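Probable ABC transporter extracellular-binding protein YckB (Bacillus subtilis, PDB 2IEE) probably serves as the extracellular solute-binding component of an ABC transport system in the bacterial cell membrane. Local coordinates at residues A[76-79]-A[83-86]. Residues are numbered along the deposited sequence; the frame is centred on the assembly and turned at random.
Sequences LTAV and QVDA
The carbonyl oxygen of Ala78, in the last turn of helix 75-81, accepts a hydrogen bond from Val84 N, a weak one from Gln83 N, and bonds with the hydroxyl of Ser81, which is shared with Thr77 O and Gln83 N. Val84 N gives the straighter backbone bond, at 3.2 Å from Ala78 O with an N-H...O angle of 161°, and reaches the oxygen from above the carbonyl plane. Gln83 N comes closer, 2.8 Å from Ala78 O, but its hydrogen points well off the oxygen (118°). Beside this polar cluster, the methyl of Ala78 packs into the corner formed by Gln83 CB, 3.7 Å from Ala78 CB, and Val84 CG2. With CG anti to the backbone N, the extended Gln83 side chain lays a flat face of its amide over Ala78 CB, 3.8 Å from CD. Val84 holds CG2 between its backbone N and carbonyl carbon (chi1 -67°), turned back against the helix, where it also meets Val79 CG2 at 3.9 Å as the two valine side chains cross at about a right angle. Val84 further packs on Met70 and on Val24 of strand 22-27, and Asp85 and Ala86 pair through their backbones with that strand. The contact thus closes the turn between helix 75-81 and strand 86-87 in an alpha/beta lobe of this solute-binding protein. Polar bonds satisfy the Ala78 carbonyl, while the adjoining apolar patch of Ala78, Val79 and Val84 holds the helix against the chain entering the strand.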
ATOM      1  N   LEU A  76      15.954  -0.677   3.191  1.00 36.44           N
ATOM      2  CA  LEU A  76      16.191  -1.924   3.907  1.00 36.25           C
ATOM      3  C   LEU A  76      17.636  -1.979   4.388  1.00 37.69           C
ATOM      4  O   LEU A  76      17.928  -2.550   5.439  1.00 37.34           O
ATOM      5  CB  LEU A  76      15.906  -3.117   2.993  1.00 34.76           C
ATOM      6  CG  LEU A  76      14.469  -3.277   2.496  1.00 33.55           C
ATOM      7  CD1 LEU A  76      14.441  -4.277   1.356  1.00 35.75           C
ATOM      8  CD2 LEU A  76      13.573  -3.733   3.631  1.00 32.70           C
ATOM      9  N   THR A  77      18.539  -1.384   3.610  1.00 38.13           N
ATOM     10  CA  THR A  77      19.955  -1.360   3.961  1.00 39.36           C
ATOM     11  C   THR A  77      20.157  -0.493   5.196  1.00 38.69           C
ATOM     12  O   THR A  77      21.030  -0.757   6.020  1.00 39.38           O
ATOM     13  CB  THR A  77      20.812  -0.791   2.807  1.00 39.34           C
ATOM     14  OG1 THR A  77      20.756  -1.679   1.685  1.00 39.79           O
ATOM     15  CG2 THR A  77      22.259  -0.631   3.243  1.00 40.39           C
ATOM     16  N   ALA A  78      19.341   0.547   5.312  1.00 38.06           N
ATOM     17  CA  ALA A  78      19.423   1.455   6.441  1.00 36.32           C
ATOM     18  C   ALA A  78      18.982   0.724   7.697  1.00 35.12           C
ATOM     19  O   ALA A  78      19.446   1.020   8.799  1.00 35.97           O
ATOM     20  CB  ALA A  78      18.546   2.667   6.197  1.00 36.63           C
ATOM     21  N   VAL A  79      18.082  -0.238   7.529  1.00 33.50           N
ATOM     22  CA  VAL A  79      17.589  -1.017   8.655  1.00 32.35           C
ATOM     23  C   VAL A  79      18.693  -1.946   9.152  1.00 33.06           C
ATOM     24  O   VAL A  79      18.896  -2.104  10.355  1.00 32.15           O
ATOM     25  CB  VAL A  79      16.363  -1.857   8.255  1.00 30.30           C
ATOM     26  CG1 VAL A  79      15.943  -2.744   9.415  1.00 27.65           C
ATOM     27  CG2 VAL A  79      15.217  -0.940   7.844  1.00 29.11           C
ATOM     28  N   GLN A  83      21.020   2.429  10.652  1.00 34.97           N
ATOM     29  CA  GLN A  83      20.779   3.836  10.349  1.00 34.28           C
ATOM     30  C   GLN A  83      19.412   4.241  10.906  1.00 32.32           C
ATOM     31  O   GLN A  83      19.244   5.327  11.460  1.00 30.97           O
ATOM     32  CB  GLN A  83      20.814   4.046   8.836  1.00 38.10           C
ATOM     33  CG  GLN A  83      20.846   5.498   8.392  1.00 42.80           C
ATOM     34  CD  GLN A  83      20.878   5.637   6.878  1.00 45.87           C
ATOM     35  OE1 GLN A  83      21.722   5.038   6.207  1.00 47.39           O
ATOM     36  NE2 GLN A  83      19.960   6.432   6.332  1.00 46.65           N
ATOM     37  N   VAL A  84      18.438   3.355  10.755  1.00 28.77           N
ATOM     38  CA  VAL A  84      17.095   3.597  11.254  1.00 25.45           C
ATOM     39  C   VAL A  84      16.682   2.369  12.050  1.00 24.79           C
ATOM     40  O   VAL A  84      17.280   1.305  11.894  1.00 24.57           O
ATOM     41  CB  VAL A  84      16.104   3.800  10.098  1.00 24.69           C
ATOM     42  CG1 VAL A  84      16.430   5.082   9.354  1.00 21.79           C
ATOM     43  CG2 VAL A  84      16.164   2.611   9.158  1.00 23.10           C
ATOM     44  N   ASP A  85      15.670   2.512  12.901  1.00 23.63           N
ATOM     45  CA  ASP A  85      15.193   1.396  13.714  1.00 22.83           C
ATOM     46  C   ASP A  85      14.191   0.522  12.968  1.00 22.60           C
ATOM     47  O   ASP A  85      13.997  -0.652  13.302  1.00 23.85           O
ATOM     48  CB  ASP A  85      14.541   1.911  15.000  1.00 23.88           C
ATOM     49  CG  ASP A  85      15.488   2.741  15.846  1.00 24.26           C
ATOM     50  OD1 ASP A  85      16.635   2.305  16.061  1.00 25.18           O
ATOM     51  OD2 ASP A  85      15.081   3.825  16.306  1.00 24.15           O
ATOM     52  N   ALA A  86      13.547   1.090  11.955  1.00 20.83           N
ATOM     53  CA  ALA A  86      12.567   0.347  11.190  1.00 18.69           C
ATOM     54  C   ALA A  86      12.209   1.093   9.921  1.00 19.36           C
ATOM     55  O   ALA A  86      12.550   2.263   9.760  1.00 19.60           O
ATOM     56  CB  ALA A  86      11.314   0.123  12.033  1.00 18.27           C
TER